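ATP-dependent RNA helicase HrpB (Escherichia coli, PDB 6EUD) couples hydrolysis of ATP to ADP and phosphate with RNA helicase activity, as a single-stranded RNA-binding enzyme of the DEAH/RHA group. Local coordinates at residues P223-G226 with E227-V231; L640-A643 with A644-P648; Q699-L702 with D703-P707. All coordinates share one frame; numbering follows the deposited sequence.

The three contacts illustrate how a helix is begun and how it is ended. Contact 1 comes first along the chain and opens helix 225-236 in the second RecA-like helicase domain. Contact 2 closes helix 631-646, and contact 3 closes helix 696-705 within the C-terminal region. The last two helix ends pack together, with centres about 11 Å apart: L706 CD2 lies 3.8 Å from C642 CB, and L647 CD1 lies 3.5 Å from E705 CB. Contact 1 is remote, its centre about 57 Å from that of contact 2 and 68 Å from that of contact 3, across the chain's centre. The spacing is consistent with the C-terminal part standing well apart from the second RecA-like domain.

Contact 1: residues P223-G226 with E227-V231; sequences PGVG and EIQRV
G224 and I228 make the first backbone bond of helix 225-236, opening a helix start in which main chain and side chains both take part. The bond from I228 N to G224 O is 2.9 Å long and nearly straight, at 168°. Q229 N to V225 O and R230 N to G226 O continue the regular i to i+4 pattern. G224 occupies the N-cap position and, as a glycine, offers no side chain for capping.

The charged side chains E227 and R230 gather on one flank. E227 bends back at its second torsion (chi2 80°), which brings OE1 to 2.9 Å from G224 N, close to the amide just ahead of the first turn. The same OE1 forms a salt bridge with R297, so the carboxylate is held from outside the helix as well. Its other oxygen, OE2, reaches R230 NH2 at 3.6 Å in a salt bridge that meets the guanidinium at its edge, in plane. G226 O lies over the centre of that same flat group, 3.3 Å from R230 CZ, and G226 has no side chain to stand in the way.

Van der Waals contacts are fewer. P223 CD lies 3.8 Å from E227 CG, the two side chains crossing at about a right angle. V225 CG1 touches the amide end of Q229, 3.5 Å from NE2.

The segment follows strand 217-221, and its sequence is consistent with helicase motif IV at this strand-to-helix junction. P223 rests on C293 and R297 of strand 287-302, I228 and V231 turn to L273 of strand 269-274, and E227, R230 and V231 meet helix 199-213.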
loop_
_atom_site.group_PDB
_atom_site.type_symbol
_atom_site.label_atom_id
_atom_site.label_comp_id
_atom_site.label_asym_id
_atom_site.label_seq_id
_atom_site.Cartn_x
_atom_site.Cartn_y
_atom_site.Cartn_z
ATOM N N PRO A 223 -6.075 -21.947 -5.799
ATOM C CA PRO A 223 -6.132 -20.475 -5.757
ATOM C C PRO A 223 -7.433 -19.863 -6.309
ATOM O O PRO A 223 -7.885 -18.843 -5.789
ATOM C CB PRO A 223 -4.949 -20.051 -6.636
ATOM C CG PRO A 223 -4.049 -21.278 -6.726
ATOM C CD PRO A 223 -4.996 -22.429 -6.686
ATOM N N GLY A 224 -8.005 -20.452 -7.353
ATOM C CA GLY A 224 -9.218 -19.916 -7.931
ATOM C C GLY A 224 -9.958 -20.857 -8.859
ATOM O O GLY A 224 -9.532 -21.995 -9.095
ATOM N N VAL A 225 -11.067 -20.360 -9.404
ATOM C CA VAL A 225 -11.955 -21.139 -10.249
ATOM C C VAL A 225 -11.263 -21.777 -11.446
ATOM O O VAL A 225 -11.455 -22.965 -11.741
ATOM C CB VAL A 225 -13.107 -20.270 -10.748
ATOM C CG1 VAL A 225 -14.031 -21.076 -11.694
ATOM C CG2 VAL A 225 -13.895 -19.738 -9.560
ATOM N N GLY A 226 -10.449 -21.003 -12.138
ATOM C CA GLY A 226 -9.700 -21.556 -13.258
ATOM C C GLY A 226 -8.872 -22.770 -12.868
ATOM O O GLY A 226 -8.884 -23.764 -13.592
ATOM N N GLU A 227 -8.173 -22.702 -11.726
ATOM C CA GLU A 227 -7.337 -23.819 -11.283
ATOM C C GLU A 227 -8.207 -24.990 -10.875
ATOM O O GLU A 227 -7.876 -26.140 -11.169
ATOM C CB GLU A 227 -6.416 -23.426 -10.124
ATOM C CG GLU A 227 -5.289 -22.489 -10.496
ATOM C CD GLU A 227 -5.721 -21.032 -10.591
ATOM O OE1 GLU A 227 -6.711 -20.653 -9.919
ATOM O OE2 GLU A 227 -5.051 -20.266 -11.323
ATOM N N ILE A 228 -9.323 -24.700 -10.212
ATOM C CA ILE A 228 -10.300 -25.736 -9.909
ATOM C C ILE A 228 -10.734 -26.504 -11.165
ATOM O O ILE A 228 -10.794 -27.736 -11.156
ATOM C CB ILE A 228 -11.542 -25.150 -9.231
ATOM C CG1 ILE A 228 -11.166 -24.620 -7.847
ATOM C CG2 ILE A 228 -12.662 -26.208 -9.145
ATOM C CD1 ILE A 228 -12.332 -24.097 -7.049
ATOM N N GLN A 229 -11.027 -25.787 -12.248
ATOM C CA GLN A 229 -11.491 -26.435 -13.475
ATOM C C GLN A 229 -10.397 -27.292 -14.099
ATOM O O GLN A 229 -10.627 -28.452 -14.475
ATOM C CB GLN A 229 -11.969 -25.393 -14.477
ATOM C CG GLN A 229 -13.092 -24.532 -13.978
ATOM C CD GLN A 229 -13.547 -23.522 -15.013
ATOM O OE1 GLN A 229 -12.947 -23.404 -16.079
ATOM N NE2 GLN A 229 -14.619 -22.796 -14.706
ATOM N N ARG A 230 -9.194 -26.732 -14.195
ATOM C CA ARG A 230 -8.098 -27.436 -14.855
ATOM C C ARG A 230 -7.631 -28.672 -14.083
ATOM O O ARG A 230 -7.349 -29.711 -14.702
ATOM C CB ARG A 230 -6.925 -26.480 -15.108
ATOM C CG ARG A 230 -7.198 -25.522 -16.266
ATOM C CD ARG A 230 -6.002 -24.651 -16.602
ATOM N NE ARG A 230 -5.735 -23.687 -15.541
ATOM C CZ ARG A 230 -6.361 -22.525 -15.414
ATOM N NH1 ARG A 230 -7.307 -22.179 -16.273
ATOM N NH2 ARG A 230 -6.040 -21.710 -14.423
ATOM N N VAL A 231 -7.551 -28.570 -12.751
ATOM C CA VAL A 231 -7.126 -29.706 -11.955
ATOM C C VAL A 231 -8.210 -30.775 -12.028
ATOM O O VAL A 231 -7.917 -31.979 -12.077
ATOM C CB VAL A 231 -6.854 -29.327 -10.481
ATOM C CG1 VAL A 231 -6.772 -30.578 -9.616
ATOM C CG2 VAL A 231 -5.595 -28.487 -10.362
#

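Contact 2: residues L640-A643 with A644-P648; sequences LLCA and AKWLP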
loop_
_atom_site.group_PDB
_atom_site.type_symbol
_atom_site.label_atom_id
_atom_site.label_comp_id
_atom_site.label_asym_id
_atom_site.label_seq_id
_atom_site.Cartn_x
_atom_site.Cartn_y
_atom_site.Cartn_z
ATOM N N LEU A 640 28.539 19.430 4.566
ATOM C CA LEU A 640 27.103 19.317 4.854
ATOM C C LEU A 640 26.684 17.854 5.068
ATOM O O LEU A 640 25.888 17.550 5.960
ATOM C CB LEU A 640 26.280 19.954 3.733
ATOM C CG LEU A 640 26.366 21.484 3.786
ATOM C CD1 LEU A 640 25.722 22.132 2.545
ATOM C CD2 LEU A 640 25.732 21.987 5.095
ATOM N N LEU A 641 27.245 16.954 4.265
ATOM C CA LEU A 641 26.982 15.537 4.414
ATOM C C LEU A 641 27.474 15.067 5.774
ATOM O O LEU A 641 26.747 14.346 6.468
ATOM C CB LEU A 641 27.658 14.712 3.317
ATOM C CG LEU A 641 27.101 14.777 1.899
ATOM C CD1 LEU A 641 27.934 13.892 0.954
ATOM C CD2 LEU A 641 25.627 14.385 1.879
ATOM N N CYS A 642 28.700 15.468 6.149
ATOM C CA CYS A 642 29.302 15.022 7.415
ATOM C C CYS A 642 28.592 15.597 8.634
ATOM O O CYS A 642 28.380 14.881 9.603
ATOM C CB CYS A 642 30.788 15.374 7.460
ATOM S SG CYS A 642 31.708 14.369 6.274
ATOM N N ALA A 643 28.215 16.873 8.579
ATOM C CA ALA A 643 27.412 17.498 9.643
ATOM C C ALA A 643 26.149 16.708 9.944
ATOM O O ALA A 643 25.768 16.564 11.107
ATOM C CB ALA A 643 27.039 18.936 9.268
ATOM N N ALA A 644 25.493 16.195 8.900
ATOM C CA ALA A 644 24.245 15.461 9.106
ATOM C C ALA A 644 24.515 14.130 9.817
ATOM O O ALA A 644 23.640 13.616 10.518
ATOM C CB ALA A 644 23.519 15.234 7.787
ATOM N N LYS A 645 25.720 13.581 9.644
ATOM C CA LYS A 645 26.113 12.371 10.373
ATOM C C LYS A 645 26.559 12.678 11.799
ATOM O O LYS A 645 26.155 12.016 12.732
ATOM C CB LYS A 645 27.250 11.644 9.658
ATOM C CG LYS A 645 26.887 11.071 8.328
ATOM C CD LYS A 645 28.017 10.214 7.782
ATOM C CE LYS A 645 29.339 10.961 7.715
ATOM N NZ LYS A 645 30.396 10.070 7.164
ATOM N N TRP A 646 27.412 13.683 11.956
ATOM C CA TRP A 646 28.097 13.904 13.227
ATOM C C TRP A 646 27.335 14.858 14.143
ATOM O O TRP A 646 27.491 14.794 15.361
ATOM C CB TRP A 646 29.506 14.452 12.984
ATOM C CG TRP A 646 30.319 13.614 12.063
ATOM C CD1 TRP A 646 30.181 12.272 11.828
ATOM C CD2 TRP A 646 31.394 14.066 11.226
ATOM N NE1 TRP A 646 31.113 11.866 10.901
ATOM C CE2 TRP A 646 31.866 12.941 10.519
ATOM C CE3 TRP A 646 31.997 15.304 11.010
ATOM C CZ2 TRP A 646 32.913 13.029 9.608
ATOM C CZ3 TRP A 646 33.049 15.385 10.102
ATOM C CH2 TRP A 646 33.487 14.255 9.412
ATOM N N LEU A 647 26.535 15.745 13.545
ATOM C CA LEU A 647 25.709 16.693 14.290
ATOM C C LEU A 647 24.236 16.557 13.885
ATOM O O LEU A 647 23.625 17.522 13.414
ATOM C CB LEU A 647 26.199 18.132 14.074
ATOM C CG LEU A 647 27.669 18.419 14.446
ATOM C CD1 LEU A 647 28.065 19.869 14.205
ATOM C CD2 LEU A 647 27.946 18.056 15.880
ATOM N N PRO A 648 23.658 15.355 14.076
ATOM C CA PRO A 648 22.315 15.075 13.544
ATOM C C PRO A 648 21.210 15.748 14.365
ATOM O O PRO A 648 20.061 15.709 13.959
ATOM C CB PRO A 648 22.205 13.558 13.672
ATOM C CG PRO A 648 22.985 13.277 14.975
ATOM C CD PRO A 648 24.161 14.244 14.911
#
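C642 and W646 form an i to i+4 sulfur-aromatic and CH-pi pair on the last turn of helix 631-646. C642 CB sits over the six-membered ring, 3.5 Å from its centroid and 14° off the normal. The sulfur comes in more obliquely: SG is 4.1 Å from that centroid and 32° off the normal. With its CG beside the backbone N (chi1 -54°), the indole folds back along the preceding turn, so that one face of it meets C642.

The backbone bonds are less even. W646 N to C642 O, 2.8 Å, is well formed, and L647 N to A643 O is shorter still at 2.7 Å. Just before these, A644 N has a longer bond to L640 O and a weak one to L641 O, while K645 N makes only weak bonds to L641 O and C642 O. L647 then departs from helical geometry, and P648 follows it.

Outside the turn, R750 takes W646 O and W652 takes L647 O by hydrogen bonds, so the carbonyls at the helix end have side-chain donors. K645 reaches the backbone oxygen of E724 through NZ. L640 and A643 press on L702 of helix 696-705, joining the two helices.

Besides accepting from W646 N and, weakly, from K645 N, C642 O lies above the same indole face as C642 CB, 3.4 Å from W646 CG and offset toward the rim.

Contact 3: residues Q699-L702 with D703-P707; sequences QQRL and DSELP
D703 folds over the backbone oxygen of Q699 on the final turns of helix 696-705, a helix C-terminus in the ATP-dependent helicase C-terminal family region. The amide of D703 first takes that oxygen, N to O 2.9 Å at 160°, in an ordinary i to i+4 bond. The side chain then stays close to the same acceptor. CB lies 3.4 Å from Q699 O; CG, swung beside the backbone N by chi1 of -79°, is again 3.4 Å from it. The two carboxylate oxygens, OD1 and OD2, each stand 3.7 Å away, because Q699 O sits almost straight above the carboxylate rather than at its rim. What holds the charged end lies beyond the turn: OD2 makes a salt bridge with R691, and OD1 a long, weak ion pair with R639 of helix 631-646. A leucine here would probably leave R691 without its carboxylate mate and break the weak ion pair with R639. R691 also accepts from Q699 NE2 through its backbone oxygen, so both residues tie this turn to the end of helix 686-692.

On another flank R701 and E705 slant across each other and touch through their methylenes, CG to CG 4.1 Å, while their charged ends do not meet. E705 OE1 instead accepts from the backbone N of Q748, and R701 leans on Y650. L702 fits against L636 and R639.

The helix stops as L706 leaves helical geometry. Its amide still bonds back to L702 O, N to O 3.0 Å, while R639 takes the carbonyl oxygen of L706. Beside this closing bond, the branch end of L702 meets the next turn, with CD1 3.9 Å from L706 CB.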
loop_
_atom_site.group_PDB
_atom_site.type_symbol
_atom_site.label_atom_id
_atom_site.label_comp_id
_atom_site.label_asym_id
_atom_site.label_seq_id
_atom_site.Cartn_x
_atom_site.Cartn_y
_atom_site.Cartn_z
ATOM N N GLN A 699 25.137 28.597 9.497
ATOM C CA GLN A 699 26.359 28.930 8.779
ATOM C C GLN A 699 27.501 29.090 9.783
ATOM O O GLN A 699 28.607 28.586 9.560
ATOM C CB GLN A 699 26.179 30.202 7.949
ATOM C CG GLN A 699 25.251 30.035 6.749
ATOM C CD GLN A 699 24.988 31.342 6.018
ATOM O OE1 GLN A 699 25.462 32.407 6.428
ATOM N NE2 GLN A 699 24.221 31.271 4.936
ATOM N N GLN A 700 27.220 29.790 10.884
ATOM C CA GLN A 700 28.200 29.990 11.951
ATOM C C GLN A 700 28.555 28.661 12.595
ATOM O O GLN A 700 29.727 28.385 12.841
ATOM C CB GLN A 700 27.675 30.948 13.027
ATOM C CG GLN A 700 27.341 32.320 12.521
ATOM C CD GLN A 700 28.518 32.997 11.864
ATOM O OE1 GLN A 700 28.427 33.445 10.723
ATOM N NE2 GLN A 700 29.634 33.092 12.588
ATOM N N ARG A 701 27.532 27.848 12.862
ATOM C CA ARG A 701 27.722 26.504 13.413
ATOM C C ARG A 701 28.609 25.636 12.497
ATOM O O ARG A 701 29.575 25.026 12.955
ATOM C CB ARG A 701 26.370 25.830 13.647
ATOM C CG ARG A 701 26.412 24.649 14.603
ATOM C CD ARG A 701 25.017 24.122 14.896
ATOM N NE ARG A 701 24.084 25.171 15.322
ATOM C CZ ARG A 701 23.998 25.638 16.568
ATOM N NH1 ARG A 701 24.799 25.168 17.518
ATOM N NH2 ARG A 701 23.118 26.586 16.866
ATOM N N LEU A 702 28.298 25.594 11.205
ATOM C CA LEU A 702 29.117 24.823 10.282
ATOM C C LEU A 702 30.557 25.376 10.192
ATOM O O LEU A 702 31.528 24.609 10.185
ATOM C CB LEU A 702 28.480 24.789 8.894
ATOM C CG LEU A 702 29.142 23.782 7.952
ATOM C CD1 LEU A 702 28.877 22.351 8.434
ATOM C CD2 LEU A 702 28.661 23.967 6.534
ATOM N N ASP A 703 30.713 26.692 10.145
ATOM C CA ASP A 703 32.069 27.269 10.078
ATOM C C ASP A 703 32.888 26.946 11.321
ATOM O O ASP A 703 34.111 26.868 11.283
ATOM C CB ASP A 703 32.021 28.787 9.893
ATOM C CG ASP A 703 31.737 29.192 8.455
ATOM O OD1 ASP A 703 31.766 28.312 7.568
ATOM O OD2 ASP A 703 31.501 30.398 8.208
ATOM N N SER A 704 32.198 26.749 12.428
ATOM C CA SER A 704 32.861 26.497 13.698
ATOM C C SER A 704 33.045 25.000 14.012
ATOM O O SER A 704 34.100 24.590 14.513
ATOM C CB SER A 704 32.076 27.161 14.833
ATOM O OG SER A 704 32.626 26.754 16.066
ATOM N N GLU A 705 32.023 24.193 13.728
ATOM C CA GLU A 705 32.045 22.790 14.113
ATOM C C GLU A 705 32.668 21.898 13.051
ATOM O O GLU A 705 33.236 20.858 13.380
ATOM C CB GLU A 705 30.635 22.302 14.435
ATOM C CG GLU A 705 30.024 22.969 15.649
ATOM C CD GLU A 705 30.971 22.980 16.847
ATOM O OE1 GLU A 705 31.674 21.969 17.076
ATOM O OE2 GLU A 705 31.009 24.003 17.568
ATOM N N LEU A 706 32.550 22.301 11.787
ATOM C CA LEU A 706 33.228 21.606 10.694
ATOM C C LEU A 706 34.000 22.619 9.868
ATOM O O LEU A 706 33.669 22.860 8.711
ATOM C CB LEU A 706 32.242 20.846 9.805
ATOM C CG LEU A 706 31.618 19.550 10.342
ATOM C CD1 LEU A 706 30.492 19.825 11.360
ATOM C CD2 LEU A 706 31.080 18.713 9.178
ATOM N N PRO A 707 35.041 23.203 10.470
ATOM C CA PRO A 707 35.789 24.313 9.873
ATOM C C PRO A 707 36.578 23.883 8.643
ATOM O O PRO A 707 37.015 22.722 8.579
ATOM C CB PRO A 707 36.740 24.732 11.002
ATOM C CG PRO A 707 37.004 23.432 11.745
ATOM C CD PRO A 707 35.678 22.698 11.712
#